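Local coordinates for aromatic amino acid aminotransferase I (Candida albicans WO-1, PDB 6HNU) that works as a pyridoxal-phosphate-dependent aminotransferase, probably moving amino groups between aromatic L-amino acids and 2-oxoglutarate, at the interface of chains A and B. Residues are numbered along the deposited sequence; one frame, centred on the assembly and turned at random. Chains: chain A/B, Aromatic amino acid aminotransferase I.

Contact 1: the interface of chains A and B. Residues chain A 421, 425, 429-430; chain B 31, 34, 40, 42.
A:Leu430 sets its CD2 methyl in the angle between B:Tyr34 and B:Phe42, where the N-terminal segment of one subunit packs on the partner's C-terminal region in this aminotransferase dimer of class I. The backbones form a parallel beta bridge, A:Leu430 with B:Phe42, and the two side chains follow it, lying side by side and pointing the same way; the phenyl gives the leucine an apolar flank. In both, CG stands anti to the backbone N (chi1 -171° in the leucine), which brings the leucine fork to the CD1 and CE1 side of the phenyl ring; CD2 lies beyond the rim, 3.4 Å from CE1 of B:Phe42. A branched leucine suits this place: CB lies 4.0 Å from CG2 of B:Ile40, while CD2 also reaches CB of B:Ile31 at 4.0 Å. It crosses B:Tyr34 at about a right angle near CB, modelled too closely there for the spacing to count.

B:Tyr34 is long enough to meet A:Ile425 as well, again at about a right angle. Beta-branched, A:Ile425 sets two arms on one side of the phenol plane, toward the hydroxyl end: CG2 is 3.8 Å from CE1, and CD1 is 3.8 Å from OH. CD1 also sits over one face of the A:His421 imidazole in its own helix, 3.8 Å above the plane and offset toward the rim. That imidazole in turn meets B:Ile31 obliquely, its NE2 3.9 Å from the CG2 methyl.

Contact 2: the interface of chains A and B. Residues chain A 139, 143, 146, 328-329; chain B 139, 143, 328-329.
The N-terminus of helix 141-152, whose first turn follows the cofactor-binding glycine A:Gly140, meets the loop between helices 315-327 and 334-377 of the other subunit, close to the dimer two-fold. There A:Glu143 stands beside B:Ser328 and the two copies of Val329 face each other.

The carboxylate of A:Glu143 caps the start of its own helix, reaching the N-H of the residue four before it. Its chain starts anti to the backbone N and then bends sharply at chi2 (-91°), folding the carboxylate back so that OE1 accepts the backbone N-H of A:Val139 at 3.0 Å, nearly along the C-O axis and almost straight (167° at H). A glutamate suits this position because it is long enough to fold back over the turn, and its probable negative charge would be eased by the helix start.

The backbone N of A:Glu143 lies near O of B:Ser328, but its N-H points elsewhere and makes no bond there. The N-H of A:Glu143 turns instead to water 2, which lies 3.2 Å from that N (146° at H). The same water lies 2.6 Å from O of A:Val139 and 3.2 Å from O of B:Val329, thus tying the helix start to the partner's loop. Water 1 repeats the link with the chains exchanged.

On the two-fold, A:Val329 and B:Val329 slide past each other in opposite directions with their CG1 methyls in contact, modelled too closely for the spacing to carry meaning. Compact, apolar valine can meet its own copy here. The small side chain of B:Ser328 probably leaves room for A:Asp146; it turns its CB, not its OG, toward the carboxylate, whose OD2 in A:Asp146 lies 3.6 Å from CB of B:Ser328.

Contact 1: the interface of chains A and B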
loop_
_atom_site.group_PDB
_atom_site.type_symbol
_atom_site.label_atom_id
_atom_site.label_comp_id
_atom_site.label_asym_id
_atom_site.label_seq_id
_atom_site.Cartn_x
_atom_site.Cartn_y
_atom_site.Cartn_z
ATOM N N HIS A 421 -23.438 16.721 -23.305
ATOM C CA HIS A 421 -22.762 16.898 -21.981
ATOM C C HIS A 421 -22.998 18.336 -21.482
ATOM O O HIS A 421 -23.512 18.517 -20.366
ATOM C CB HIS A 421 -21.287 16.502 -22.081
ATOM C CG HIS A 421 -20.556 16.503 -20.793
ATOM N ND1 HIS A 421 -20.992 15.769 -19.707
ATOM C CD2 HIS A 421 -19.445 17.161 -20.410
ATOM C CE1 HIS A 421 -20.139 15.962 -18.717
ATOM N NE2 HIS A 421 -19.203 16.836 -19.108
ATOM N N ILE A 425 -25.444 19.640 -18.245
ATOM C CA ILE A 425 -24.897 20.517 -17.170
ATOM C C ILE A 425 -25.808 21.748 -17.036
ATOM O O ILE A 425 -26.240 22.039 -15.899
ATOM C CB ILE A 425 -23.421 20.866 -17.445
ATOM C CG1 ILE A 425 -22.529 19.636 -17.235
ATOM C CG2 ILE A 425 -22.945 22.042 -16.594
ATOM C CD1 ILE A 425 -21.165 19.768 -17.842
ATOM N N CYS A 429 -27.778 18.412 -14.534
ATOM C CA CYS A 429 -27.453 16.960 -14.368
ATOM C C CYS A 429 -26.125 16.685 -15.067
ATOM O O CYS A 429 -25.849 17.231 -16.152
ATOM C CB CYS A 429 -28.595 16.080 -14.840
ATOM S SG CYS A 429 -28.625 15.924 -16.629
ATOM N N LEU A 430 -25.296 15.907 -14.408
ATOM C CA LEU A 430 -23.960 15.583 -14.903
ATOM C C LEU A 430 -23.825 14.059 -14.948
ATOM O O LEU A 430 -24.049 13.399 -13.908
ATOM C CB LEU A 430 -22.956 16.240 -13.955
ATOM C CG LEU A 430 -21.503 16.209 -14.405
ATOM C CD1 LEU A 430 -21.361 16.541 -15.863
ATOM C CD2 LEU A 430 -20.701 17.182 -13.599
ATOM N N ILE B 31 -14.634 16.783 -14.419
ATOM C CA ILE B 31 -16.029 16.990 -13.914
ATOM C C ILE B 31 -16.033 17.181 -12.394
ATOM O O ILE B 31 -17.115 17.416 -11.854
ATOM C CB ILE B 31 -16.995 15.854 -14.323
ATOM C CG1 ILE B 31 -16.518 14.472 -13.861
ATOM C CG2 ILE B 31 -17.273 15.912 -15.816
ATOM C CD1 ILE B 31 -17.516 13.361 -14.113
ATOM N N TYR B 34 -17.895 20.131 -10.381
ATOM C CA TYR B 34 -19.382 20.102 -10.312
ATOM C C TYR B 34 -19.857 19.234 -9.134
ATOM O O TYR B 34 -21.085 19.201 -8.862
ATOM C CB TYR B 34 -19.971 19.522 -11.599
ATOM C CG TYR B 34 -19.665 20.285 -12.864
ATOM C CD1 TYR B 34 -20.239 21.521 -13.092
ATOM C CD2 TYR B 34 -18.838 19.761 -13.848
ATOM C CE1 TYR B 34 -19.979 22.232 -14.251
ATOM C CE2 TYR B 34 -18.572 20.455 -15.018
ATOM C CZ TYR B 34 -19.148 21.699 -15.217
ATOM O OH TYR B 34 -18.908 22.416 -16.345
ATOM N N ILE B 40 -26.923 21.011 -9.304
ATOM C CA ILE B 40 -26.430 19.931 -10.208
ATOM C C ILE B 40 -26.633 18.593 -9.503
ATOM O O ILE B 40 -26.160 18.457 -8.354
ATOM C CB ILE B 40 -24.975 20.180 -10.644
ATOM C CG1 ILE B 40 -24.848 21.576 -11.262
ATOM C CG2 ILE B 40 -24.510 19.089 -11.597
ATOM C CD1 ILE B 40 -23.713 21.727 -12.244
ATOM N N PHE B 42 -25.238 15.228 -9.509
ATOM C CA PHE B 42 -23.936 14.691 -9.950
ATOM C C PHE B 42 -24.009 13.158 -10.056
ATOM O O PHE B 42 -23.901 12.489 -9.006
ATOM C CB PHE B 42 -22.809 15.123 -9.005
ATOM C CG PHE B 42 -21.450 14.785 -9.561
ATOM C CD1 PHE B 42 -20.810 15.662 -10.422
ATOM C CD2 PHE B 42 -20.826 13.583 -9.258
ATOM C CE1 PHE B 42 -19.557 15.357 -10.941
ATOM C CE2 PHE B 42 -19.588 13.271 -9.799
ATOM C CZ PHE B 42 -18.960 14.155 -10.643
#

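Contact 2: the interface of chains A and B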
loop_
_atom_site.group_PDB
_atom_site.type_symbol
_atom_site.label_atom_id
_atom_site.label_comp_id
_atom_site.label_asym_id
_atom_site.label_seq_id
_atom_site.Cartn_x
_atom_site.Cartn_y
_atom_site.Cartn_z
ATOM N N VAL A 139 -3.842 -4.509 -0.506
ATOM C CA VAL A 139 -4.377 -3.277 0.121
ATOM C C VAL A 139 -5.421 -2.671 -0.808
ATOM O O VAL A 139 -5.582 -1.451 -0.793
ATOM C CB VAL A 139 -3.249 -2.313 0.517
ATOM C CG1 VAL A 139 -2.359 -2.957 1.579
ATOM C CG2 VAL A 139 -2.425 -1.863 -0.666
ATOM N N GLU A 143 -3.976 -1.387 -5.779
ATOM C CA GLU A 143 -2.624 -1.956 -5.547
ATOM C C GLU A 143 -2.497 -3.290 -6.269
ATOM O O GLU A 143 -1.445 -3.522 -6.942
ATOM C CB GLU A 143 -2.318 -2.085 -4.049
ATOM C CG GLU A 143 -0.997 -2.774 -3.788
ATOM C CD GLU A 143 -1.120 -4.273 -3.629
ATOM O OE1 GLU A 143 -1.846 -4.686 -2.696
ATOM O OE2 GLU A 143 -0.522 -5.028 -4.464
ATOM N N ASP A 146 -1.752 -2.667 -9.929
ATOM C CA ASP A 146 -0.345 -2.209 -10.065
ATOM C C ASP A 146 0.599 -3.411 -9.954
ATOM O O ASP A 146 1.482 -3.635 -10.843
ATOM C CB ASP A 146 -0.032 -1.124 -9.042
ATOM C CG ASP A 146 1.372 -0.572 -9.191
ATOM O OD1 ASP A 146 1.693 -0.143 -10.288
ATOM O OD2 ASP A 146 2.110 -0.615 -8.220
ATOM N N SER A 328 7.204 -3.476 -1.582
ATOM C CA SER A 328 6.285 -2.403 -2.014
ATOM C C SER A 328 5.351 -2.112 -0.832
ATOM O O SER A 328 5.771 -1.353 0.048
ATOM C CB SER A 328 5.621 -2.696 -3.349
ATOM O OG SER A 328 4.795 -3.848 -3.323
ATOM N N VAL A 329 4.232 -2.781 -0.644
ATOM C CA VAL A 329 3.288 -2.247 0.386
ATOM C C VAL A 329 3.549 -2.844 1.761
ATOM O O VAL A 329 3.022 -2.277 2.735
ATOM C CB VAL A 329 1.831 -2.419 -0.049
ATOM C CG1 VAL A 329 1.511 -1.430 -1.150
ATOM C CG2 VAL A 329 1.501 -3.835 -0.461
ATOM N N VAL B 139 2.114 4.620 3.150
ATOM C CA VAL B 139 1.715 3.440 3.970
ATOM C C VAL B 139 2.959 2.834 4.617
ATOM O O VAL B 139 2.969 1.606 4.929
ATOM C CB VAL B 139 0.878 2.450 3.134
ATOM C CG1 VAL B 139 -0.386 3.127 2.650
ATOM C CG2 VAL B 139 1.628 1.892 1.946
ATOM N N GLU B 143 6.931 1.239 1.376
ATOM C CA GLU B 143 6.192 1.745 0.190
ATOM C C GLU B 143 6.849 3.053 -0.249
ATOM O O GLU B 143 7.132 3.177 -1.474
ATOM C CB GLU B 143 4.719 1.988 0.491
ATOM C CG GLU B 143 4.034 2.723 -0.652
ATOM C CD GLU B 143 3.996 4.225 -0.506
ATOM O OE1 GLU B 143 3.386 4.697 0.484
ATOM O OE2 GLU B 143 4.501 4.943 -1.411
ATOM N N SER B 328 -1.294 3.150 -7.406
ATOM C CA SER B 328 -0.535 2.081 -6.700
ATOM C C SER B 328 -1.258 1.800 -5.368
ATOM O O SER B 328 -2.313 1.100 -5.399
ATOM C CB SER B 328 0.933 2.433 -6.603
ATOM O OG SER B 328 1.181 3.558 -5.775
ATOM N N VAL B 329 -0.943 2.498 -4.298
ATOM C CA VAL B 329 -1.509 2.138 -2.965
ATOM C C VAL B 329 -2.824 2.855 -2.676
ATOM O O VAL B 329 -3.530 2.363 -1.771
ATOM C CB VAL B 329 -0.497 2.326 -1.825
ATOM C CG1 VAL B 329 0.631 1.337 -1.990
ATOM C CG2 VAL B 329 0.026 3.744 -1.738
HETATM O O HOH W 1 4.744 0.152 3.588
HETATM O O HOH W 2 -4.978 -0.163 -2.992
#

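The C-alpha centres of contact 1 and contact 2 lie about 32 Å apart, and no residue belongs to both. Contact 1 joins the partner's N-terminal segment to helix 413-427 and the strand after it, away from the two-fold axis, and recurs in a twin with the chains exchanged. Contact 2 sits at the axis, where equivalent residues face each other. One is an apolar clasp, the other largely a water-linked meeting of backbones. Together they probably fix how the subunits sit against each other, and contact 2 does so beside helix 141-152, whose start helps bind the cofactor.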